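Local coordinates for protein 4-amino-4-deoxychorismate lyase (Legionella pneumophila, PDB 3LUL) that belongs to the class IV aminotransferase family and carries a pyridoxal phosphate bound covalently to its chain as an imine, at residues N186-P191 against H257-K262; A204-H209 against A232-N237; R244-D249 against F253-P258. All coordinates share one frame; numbering follows the deposited sequence.

Contact 1: residues N186-P191 against H257-K262; sequences NILYTP and HPIIDK
The amide of N186 meets the imidazole of H257 at the ring edge. N186 OD1 lies in the ring plane, 3.2 Å from H257 CE1. The two flat groups stand almost upright to each other, with planes 79° apart. N186 sits in the turn that joins the antiparallel strands 179-184 and 187-190. Water 1 bridges the two residues: it accepts from N186 N at 2.9 Å and is also hydrogen-bonded to H257 NE2.

The other ring nitrogen is used within its own segment. I259 N donates to H257 ND1 over 3.1 Å, in the plane of the imidazole. This makes H257 the side-chain N-cap of helix 258-269. CG of H257 is anti to its backbone N (chi1 -159°), which brings the ND1 edge of the ring to the N-H of I259 in the first turn.

I259 and L188 make the apolar part. I259 CD1 reaches the backbone of the turn, 3.4 Å from N186 O. I259 CG2 packs on L188 CD1 at 3.8 Å, and the two side chains pass alongside, pointing opposite ways. L188 also touches I183 and F234, on strands 179-184 and 232-237 of its own sheet.

The imidazole is thus held at both nitrogens, one by the helix end and one by a water on the turn. As an acceptor, ND1 should carry no proton, which is consistent with a neutral ring.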
loop_
_atom_site.group_PDB
_atom_site.type_symbol
_atom_site.label_atom_id
_atom_site.label_comp_id
_atom_site.label_asym_id
_atom_site.label_seq_id
_atom_site.Cartn_x
_atom_site.Cartn_y
_atom_site.Cartn_z
ATOM N N ASN B 186 -6.997 30.321 -21.233
ATOM C CA ASN B 186 -6.723 29.445 -22.379
ATOM C C ASN B 186 -5.377 28.738 -22.377
ATOM O O ASN B 186 -4.889 28.308 -23.430
ATOM C CB ASN B 186 -6.886 30.220 -23.699
ATOM C CG ASN B 186 -8.292 30.703 -23.911
ATOM O OD1 ASN B 186 -9.239 30.069 -23.460
ATOM N ND2 ASN B 186 -8.441 31.821 -24.637
ATOM N N ILE B 187 -4.769 28.639 -21.210
ATOM C CA ILE B 187 -3.508 27.922 -21.042
ATOM C C ILE B 187 -3.762 26.738 -20.121
ATOM O O ILE B 187 -4.469 26.874 -19.113
ATOM C CB ILE B 187 -2.406 28.829 -20.429
ATOM C CG1 ILE B 187 -2.143 30.033 -21.368
ATOM C CG2 ILE B 187 -1.128 28.006 -20.142
ATOM C CD1 ILE B 187 -1.535 31.253 -20.687
ATOM N N LEU B 188 -3.191 25.593 -20.507
ATOM C CA LEU B 188 -3.337 24.339 -19.770
ATOM C C LEU B 188 -2.202 24.234 -18.757
ATOM O O LEU B 188 -1.071 24.513 -19.094
ATOM C CB LEU B 188 -3.276 23.146 -20.719
ATOM C CG LEU B 188 -4.548 22.882 -21.507
ATOM C CD1 LEU B 188 -4.230 22.379 -22.932
ATOM C CD2 LEU B 188 -5.444 21.914 -20.728
ATOM N N TYR B 189 -2.512 23.794 -17.534
ATOM C CA TYR B 189 -1.518 23.564 -16.488
ATOM C C TYR B 189 -1.748 22.157 -15.887
ATOM O O TYR B 189 -2.892 21.680 -15.807
ATOM C CB TYR B 189 -1.637 24.615 -15.390
ATOM C CG TYR B 189 -1.400 26.032 -15.838
ATOM C CD1 TYR B 189 -2.448 26.810 -16.346
ATOM C CD2 TYR B 189 -0.138 26.597 -15.775
ATOM C CE1 TYR B 189 -2.226 28.142 -16.788
ATOM C CE2 TYR B 189 0.085 27.913 -16.185
ATOM C CZ TYR B 189 -0.964 28.673 -16.693
ATOM O OH TYR B 189 -0.763 29.947 -17.070
ATOM N N THR B 190 -0.671 21.495 -15.501
ATOM C CA THR B 190 -0.761 20.197 -14.856
ATOM C C THR B 190 0.465 19.986 -13.953
ATOM O O THR B 190 1.529 20.528 -14.225
ATOM C CB THR B 190 -0.909 19.083 -15.907
ATOM O OG1 THR B 190 -1.385 17.907 -15.276
ATOM C CG2 THR B 190 0.414 18.801 -16.664
ATOM N N PRO B 191 0.289 19.282 -12.828
ATOM C CA PRO B 191 1.457 19.068 -11.964
ATOM C C PRO B 191 2.624 18.396 -12.684
ATOM O O PRO B 191 2.413 17.582 -13.607
ATOM C CB PRO B 191 0.875 18.167 -10.864
ATOM C CG PRO B 191 -0.484 18.701 -10.688
ATOM C CD PRO B 191 -0.954 18.930 -12.117
ATOM N N HIS B 257 -15.405 24.159 -21.662
ATOM C CA HIS B 257 -14.332 24.935 -22.247
ATOM C C HIS B 257 -14.044 24.358 -23.607
ATOM O O HIS B 257 -13.995 23.148 -23.758
ATOM C CB HIS B 257 -13.076 24.915 -21.366
ATOM C CG HIS B 257 -12.140 26.054 -21.623
ATOM N ND1 HIS B 257 -11.347 26.137 -22.753
ATOM C CD2 HIS B 257 -11.910 27.186 -20.921
ATOM C CE1 HIS B 257 -10.641 27.252 -22.707
ATOM N NE2 HIS B 257 -10.964 27.905 -21.605
ATOM N N PRO B 258 -13.849 25.221 -24.616
ATOM C CA PRO B 258 -13.513 24.700 -25.954
ATOM C C PRO B 258 -12.253 23.834 -26.004
ATOM O O PRO B 258 -12.166 22.891 -26.814
ATOM C CB PRO B 258 -13.357 25.966 -26.824
ATOM C CG PRO B 258 -13.697 27.121 -25.972
ATOM C CD PRO B 258 -13.983 26.695 -24.579
ATOM N N ILE B 259 -11.279 24.132 -25.138
ATOM C CA ILE B 259 -10.062 23.339 -25.065
ATOM C C ILE B 259 -10.365 21.902 -24.656
ATOM O O ILE B 259 -9.840 20.965 -25.235
ATOM C CB ILE B 259 -9.036 23.986 -24.113
ATOM C CG1 ILE B 259 -8.499 25.294 -24.743
ATOM C CG2 ILE B 259 -7.872 23.012 -23.740
ATOM C CD1 ILE B 259 -7.410 26.035 -23.884
ATOM N N ILE B 260 -11.281 21.746 -23.718
ATOM C CA ILE B 260 -11.701 20.406 -23.271
ATOM C C ILE B 260 -12.378 19.645 -24.426
ATOM O O ILE B 260 -12.056 18.466 -24.665
ATOM C CB ILE B 260 -12.613 20.456 -22.036
ATOM C CG1 ILE B 260 -11.846 21.084 -20.849
ATOM C CG2 ILE B 260 -13.126 19.025 -21.683
ATOM C CD1 ILE B 260 -12.676 21.308 -19.561
ATOM N N ASP B 261 -13.274 20.290 -25.167
ATOM C CA ASP B 261 -13.900 19.598 -26.307
ATOM C C ASP B 261 -12.896 19.181 -27.384
ATOM O O ASP B 261 -12.985 18.075 -27.919
ATOM C CB ASP B 261 -15.019 20.417 -26.942
ATOM C CG ASP B 261 -16.130 20.723 -25.960
ATOM O OD1 ASP B 261 -16.598 19.787 -25.294
ATOM O OD2 ASP B 261 -16.517 21.894 -25.844
ATOM N N LYS B 262 -11.935 20.046 -27.661
ATOM C CA LYS B 262 -10.869 19.723 -28.603
ATOM C C LYS B 262 -10.042 18.514 -28.124
ATOM O O LYS B 262 -9.755 17.606 -28.894
ATOM C CB LYS B 262 -9.937 20.924 -28.826
ATOM C CG LYS B 262 -8.841 20.601 -29.840
ATOM C CD LYS B 262 -8.182 21.820 -30.460
ATOM C CE LYS B 262 -7.276 21.398 -31.625
ATOM N NZ LYS B 262 -6.541 22.523 -32.245
HETATM O O HOH W 1 -9.783 30.247 -20.386
#

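Contact 2: residues A204-H209 against A232-N237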
loop_
_atom_site.group_PDB
_atom_site.type_symbol
_atom_site.label_atom_id
_atom_site.label_comp_id
_atom_site.label_asym_id
_atom_site.label_seq_id
_atom_site.Cartn_x
_atom_site.Cartn_y
_atom_site.Cartn_z
ATOM N N ALA B 204 0.200 11.914 -20.551
ATOM C CA ALA B 204 1.296 11.987 -21.532
ATOM C C ALA B 204 0.793 12.208 -22.963
ATOM O O ALA B 204 1.371 13.008 -23.724
ATOM C CB ALA B 204 2.142 10.691 -21.463
ATOM N N ARG B 205 -0.268 11.486 -23.338
ATOM C CA ARG B 205 -0.875 11.617 -24.681
ATOM C C ARG B 205 -1.433 13.017 -24.895
ATOM O O ARG B 205 -1.257 13.613 -25.958
ATOM C CB ARG B 205 -1.996 10.597 -24.898
ATOM C CG ARG B 205 -1.530 9.126 -25.047
ATOM C CD ARG B 205 -2.740 8.211 -24.918
ATOM N NE ARG B 205 -3.755 8.581 -25.906
ATOM C CZ ARG B 205 -5.073 8.391 -25.784
ATOM N NH1 ARG B 205 -5.600 7.782 -24.728
ATOM N NH2 ARG B 205 -5.880 8.791 -26.770
ATOM N N LEU B 206 -2.091 13.542 -23.872
ATOM C CA LEU B 206 -2.692 14.871 -23.941
ATOM C C LEU B 206 -1.613 15.944 -24.146
ATOM O O LEU B 206 -1.746 16.815 -24.997
ATOM C CB LEU B 206 -3.516 15.129 -22.673
ATOM C CG LEU B 206 -4.425 16.344 -22.629
ATOM C CD1 LEU B 206 -5.501 16.096 -21.620
ATOM C CD2 LEU B 206 -3.666 17.630 -22.330
ATOM N N ILE B 207 -0.533 15.857 -23.375
ATOM C CA ILE B 207 0.603 16.768 -23.533
ATOM C C ILE B 207 1.182 16.713 -24.960
ATOM O O ILE B 207 1.421 17.751 -25.559
ATOM C CB ILE B 207 1.685 16.518 -22.454
ATOM C CG1 ILE B 207 1.140 16.905 -21.077
ATOM C CG2 ILE B 207 2.960 17.338 -22.723
ATOM C CD1 ILE B 207 1.978 16.404 -19.915
ATOM N N SER B 208 1.354 15.511 -25.498
ATOM C CA SER B 208 1.852 15.324 -26.873
ATOM C C SER B 208 0.935 15.992 -27.881
ATOM O O SER B 208 1.395 16.721 -28.744
ATOM C CB SER B 208 1.999 13.833 -27.222
ATOM O OG SER B 208 3.089 13.253 -26.541
ATOM N N HIS B 209 -0.367 15.726 -27.781
ATOM C CA HIS B 209 -1.348 16.394 -28.627
ATOM C C HIS B 209 -1.246 17.922 -28.570
ATOM O O HIS B 209 -1.325 18.576 -29.604
ATOM C CB HIS B 209 -2.796 15.986 -28.284
ATOM C CG HIS B 209 -3.195 14.652 -28.836
ATOM N ND1 HIS B 209 -3.186 14.374 -30.183
ATOM C CD2 HIS B 209 -3.630 13.525 -28.221
ATOM C CE1 HIS B 209 -3.573 13.126 -30.373
ATOM N NE2 HIS B 209 -3.844 12.585 -29.196
ATOM N N ALA B 232 -11.385 26.238 -15.607
ATOM C CA ALA B 232 -11.912 24.879 -15.599
ATOM C C ALA B 232 -10.854 23.962 -15.073
ATOM O O ALA B 232 -9.672 24.303 -15.102
ATOM C CB ALA B 232 -12.303 24.412 -16.983
ATOM N N VAL B 233 -11.321 22.797 -14.645
ATOM C CA VAL B 233 -10.496 21.774 -14.062
ATOM C C VAL B 233 -11.029 20.474 -14.587
ATOM O O VAL B 233 -12.263 20.260 -14.658
ATOM C CB VAL B 233 -10.575 21.729 -12.523
ATOM C CG1 VAL B 233 -9.708 20.622 -11.972
ATOM C CG2 VAL B 233 -10.158 23.110 -11.900
ATOM N N PHE B 234 -10.122 19.567 -14.912
ATOM C CA PHE B 234 -10.549 18.216 -15.418
ATOM C C PHE B 234 -9.515 17.136 -15.111
ATOM O O PHE B 234 -8.366 17.415 -14.775
ATOM C CB PHE B 234 -10.908 18.254 -16.921
ATOM C CG PHE B 234 -9.732 18.445 -17.855
ATOM C CD1 PHE B 234 -8.959 17.362 -18.259
ATOM C CD2 PHE B 234 -9.388 19.716 -18.314
ATOM C CE1 PHE B 234 -7.899 17.541 -19.143
ATOM C CE2 PHE B 234 -8.314 19.911 -19.195
ATOM C CZ PHE B 234 -7.573 18.838 -19.604
ATOM N N LEU B 235 -9.947 15.889 -15.190
ATOM C CA LEU B 235 -9.099 14.742 -14.834
ATOM C C LEU B 235 -8.903 13.816 -16.019
ATOM O O LEU B 235 -9.720 13.807 -16.924
ATOM C CB LEU B 235 -9.766 13.950 -13.739
ATOM C CG LEU B 235 -10.233 14.743 -12.515
ATOM C CD1 LEU B 235 -11.036 13.826 -11.566
ATOM C CD2 LEU B 235 -9.053 15.370 -11.803
ATOM N N THR B 236 -7.847 13.010 -15.985
ATOM C CA THR B 236 -7.553 12.118 -17.087
ATOM C C THR B 236 -7.166 10.739 -16.555
ATOM O O THR B 236 -6.433 10.620 -15.571
ATOM C CB THR B 236 -6.385 12.656 -17.996
ATOM O OG1 THR B 236 -5.158 12.715 -17.249
ATOM C CG2 THR B 236 -6.674 14.075 -18.565
ATOM N N ASN B 237 -7.662 9.710 -17.227
ATOM C CA ASN B 237 -7.168 8.352 -17.078
ATOM C C ASN B 237 -7.581 7.495 -18.277
ATOM O O ASN B 237 -8.332 7.955 -19.140
ATOM C CB ASN B 237 -7.558 7.722 -15.734
ATOM C CG ASN B 237 -9.052 7.472 -15.576
ATOM O OD1 ASN B 237 -9.791 7.355 -16.549
ATOM N ND2 ASN B 237 -9.496 7.352 -14.323
#
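L206 meets F234 and T236 through a single methyl group, CD1. The contact is apolar and all three residues are buried. The helix side of it is carried by L206 alone, which was deposited in two conformers; the distances here are for one of them.

The first interaction is methyl against ring edge. L206 CD1 lies in the plane of the F234 ring, 3.7 Å from F234 CE1 and 4.0 Å from F234 CZ. The methyl therefore abuts the rim and does not cover a face. The two side chains meet head on, the leucine from the helix and the phenylalanine from the strand. CG of L206 is anti to its backbone N (chi1 -169°), which sends the branch out to the sheet. The ring of F234 also meets that of F181 on strand 179-184, with the planes nearly parallel.

The second interaction is methyl against methyl. T236 CG2 is 3.8 Å from L206 CD1, and the side chains cross at about a right angle. F234 and T236 are two residues apart on strand 232-237, so both project from the same side. V233 and L235 project from the other side, and both touch V245.

Further residues close the core around the leucine. L206 also packs on I242 and on L263 of helix 258-269. Helix 201-212, which carries L206, is tied to the chain end by R205 and H209, which both bond to D270.

This is a helix packed on a curled mixed sheet. It is consistent with the C-terminal pseudo-barrel domain of fold-type IV pyridoxal phosphate enzymes.

Contact 3: residues R244-D249 against F253-P258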
loop_
_atom_site.group_PDB
_atom_site.type_symbol
_atom_site.label_atom_id
_atom_site.label_comp_id
_atom_site.label_asym_id
_atom_site.label_seq_id
_atom_site.Cartn_x
_atom_site.Cartn_y
_atom_site.Cartn_z
ATOM N N ARG B 244 -14.810 15.910 -16.533
ATOM C CA ARG B 244 -14.931 17.302 -16.136
ATOM C C ARG B 244 -15.130 17.376 -14.642
ATOM O O ARG B 244 -15.753 16.491 -14.057
ATOM C CB ARG B 244 -16.113 17.959 -16.868
ATOM C CG ARG B 244 -15.960 18.003 -18.375
ATOM C CD ARG B 244 -17.277 18.351 -19.050
ATOM N NE ARG B 244 -17.231 18.095 -20.498
ATOM C CZ ARG B 244 -16.878 18.967 -21.453
ATOM N NH1 ARG B 244 -16.543 20.220 -21.170
ATOM N NH2 ARG B 244 -16.883 18.580 -22.729
ATOM N N VAL B 245 -14.599 18.435 -14.040
ATOM C CA VAL B 245 -14.703 18.666 -12.589
ATOM C C VAL B 245 -15.664 19.824 -12.307
ATOM O O VAL B 245 -15.491 20.929 -12.807
ATOM C CB VAL B 245 -13.322 18.927 -11.956
ATOM C CG1 VAL B 245 -13.443 19.331 -10.450
ATOM C CG2 VAL B 245 -12.413 17.696 -12.108
ATOM N N LEU B 246 -16.695 19.531 -11.525
ATOM C CA LEU B 246 -17.709 20.503 -11.130
ATOM C C LEU B 246 -17.252 21.327 -9.944
ATOM O O LEU B 246 -17.543 22.514 -9.872
ATOM C CB LEU B 246 -19.044 19.814 -10.808
ATOM C CG LEU B 246 -20.206 20.706 -10.307
ATOM C CD1 LEU B 246 -20.542 21.833 -11.276
ATOM C CD2 LEU B 246 -21.442 19.857 -10.038
ATOM N N SER B 247 -16.533 20.716 -9.015
ATOM C CA SER B 247 -16.175 21.401 -7.786
ATOM C C SER B 247 -15.011 20.774 -7.053
ATOM O O SER B 247 -14.802 19.570 -7.154
ATOM C CB SER B 247 -17.375 21.476 -6.834
ATOM O OG SER B 247 -17.847 20.184 -6.437
ATOM N N LEU B 248 -14.314 21.607 -6.270
ATOM C CA LEU B 248 -13.320 21.166 -5.285
ATOM C C LEU B 248 -13.709 21.803 -3.945
ATOM O O LEU B 248 -13.740 23.027 -3.847
ATOM C CB LEU B 248 -11.909 21.607 -5.667
ATOM C CG LEU B 248 -10.813 21.329 -4.621
ATOM C CD1 LEU B 248 -10.664 19.800 -4.273
ATOM C CD2 LEU B 248 -9.504 21.954 -5.043
ATOM N N ASP B 249 -13.993 20.975 -2.933
ATOM C CA ASP B 249 -14.430 21.475 -1.618
ATOM C C ASP B 249 -15.633 22.413 -1.841
ATOM O O ASP B 249 -16.605 22.018 -2.489
ATOM C CB ASP B 249 -13.232 22.136 -0.916
ATOM C CG ASP B 249 -12.047 21.189 -0.766
ATOM O OD1 ASP B 249 -12.277 20.033 -0.367
ATOM O OD2 ASP B 249 -10.884 21.599 -0.999
ATOM N N PHE B 253 -16.869 25.212 -10.343
ATOM C CA PHE B 253 -16.292 25.636 -11.601
ATOM C C PHE B 253 -17.286 25.526 -12.753
ATOM O O PHE B 253 -18.179 24.667 -12.751
ATOM C CB PHE B 253 -15.112 24.728 -11.952
ATOM C CG PHE B 253 -14.060 24.660 -10.878
ATOM C CD1 PHE B 253 -13.201 25.728 -10.681
ATOM C CD2 PHE B 253 -13.918 23.524 -10.101
ATOM C CE1 PHE B 253 -12.226 25.679 -9.703
ATOM C CE2 PHE B 253 -12.953 23.460 -9.134
ATOM C CZ PHE B 253 -12.115 24.565 -8.921
ATOM N N GLU B 254 -17.091 26.378 -13.758
ATOM C CA GLU B 254 -17.659 26.142 -15.071
ATOM C C GLU B 254 -17.035 24.854 -15.635
ATOM O O GLU B 254 -15.809 24.696 -15.607
ATOM C CB GLU B 254 -17.365 27.335 -15.995
ATOM C CG GLU B 254 -17.758 27.132 -17.442
ATOM C CD GLU B 254 -19.221 26.753 -17.600
ATOM O OE1 GLU B 254 -20.098 27.554 -17.183
ATOM O OE2 GLU B 254 -19.489 25.655 -18.132
ATOM N N VAL B 255 -17.883 23.942 -16.114
ATOM C CA VAL B 255 -17.429 22.644 -16.631
ATOM C C VAL B 255 -17.114 22.630 -18.125
ATOM O O VAL B 255 -16.418 21.729 -18.603
ATOM C CB VAL B 255 -18.414 21.516 -16.281
ATOM C CG1 VAL B 255 -18.490 21.344 -14.754
ATOM C CG2 VAL B 255 -19.787 21.756 -16.889
ATOM N N ASN B 256 -17.559 23.650 -18.847
ATOM C CA ASN B 256 -17.335 23.718 -20.297
ATOM C C ASN B 256 -16.149 24.603 -20.657
ATOM O O ASN B 256 -15.909 25.641 -20.041
ATOM C CB ASN B 256 -18.608 24.200 -21.010
ATOM C CG ASN B 256 -19.735 23.182 -20.916
ATOM O OD1 ASN B 256 -19.528 21.970 -21.128
ATOM N ND2 ASN B 256 -20.905 23.647 -20.540
ATOM N N HIS B 257 -15.405 24.159 -21.662
ATOM C CA HIS B 257 -14.332 24.935 -22.247
ATOM C C HIS B 257 -14.044 24.358 -23.607
ATOM O O HIS B 257 -13.995 23.148 -23.758
ATOM C CB HIS B 257 -13.076 24.915 -21.366
ATOM C CG HIS B 257 -12.140 26.054 -21.623
ATOM N ND1 HIS B 257 -11.347 26.137 -22.753
ATOM C CD2 HIS B 257 -11.910 27.186 -20.921
ATOM C CE1 HIS B 257 -10.641 27.252 -22.707
ATOM N NE2 HIS B 257 -10.964 27.905 -21.605
ATOM N N PRO B 258 -13.849 25.221 -24.616
ATOM C CA PRO B 258 -13.513 24.700 -25.954
ATOM C C PRO B 258 -12.253 23.834 -26.004
ATOM O O PRO B 258 -12.166 22.891 -26.814
ATOM C CB PRO B 258 -13.357 25.966 -26.824
ATOM C CG PRO B 258 -13.697 27.121 -25.972
ATOM C CD PRO B 258 -13.983 26.695 -24.579
HETATM O O HOH W 2 -16.951 22.320 -23.272
HETATM O O HOH W 3 -14.232 22.645 -14.708
HETATM O O HOH W 4 -14.250 20.500 -16.803
#
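The guanidinium of R244 has V255 O at its edge, in plane, and N256 OD1 over one face. The edge contact is a hydrogen bond from R244 NH1 to V255 O, 3.0 Å long. N256 OD1 is 3.5 Å from R244 NH1, at an angle too poor for a bond. In the ring of F253, F253 CE2 comes 3.7 Å from L248 N. F253 also touches V233 on the neighbouring strand.

The contact continues the beta hairpin of strands 241-248 and 251-252 into the loop that follows. The R244 chain is extended from CG to NE and runs along that loop. Its NH2 forms a salt bridge with D261.

Water 2 joins R244 NH1 to H257 N. Water 3 lies between V245 O and E254 O. Within the loop, N256 N donates to E254 OE2 at its anti lone pair, a bond that spans V255.

V255 CG1 rests against the strand, 3.6 Å from V245 O and 4.1 Å from L246 CD1. At the closest CA pair of the two segments, F253 N donates to L246 O over 2.8 Å with an N-H...O angle of 175°.

How the contacts relate
The three contacts lie around one mixed sheet. Contacts 1 and 2 have centres about 8 Å apart and meet at F234, whose CE2 is 3.8 Å from L188 CD2. Contacts 1 and 3 share H257 and P258, with centres about 11 Å apart. A salt bridge joins them, D261 OD1 to R244 NH2 at 2.8 Å, so the helix start is tied to the hairpin strand as well as to the turn at N186 and to strand 187-190. Contacts 2 and 3 are about 14 Å apart between centres and sit on neighbouring strands, with V245 N 3.0 Å from V233 O. The pyridoxal phosphate is carried by K141, which belongs to none of these segments.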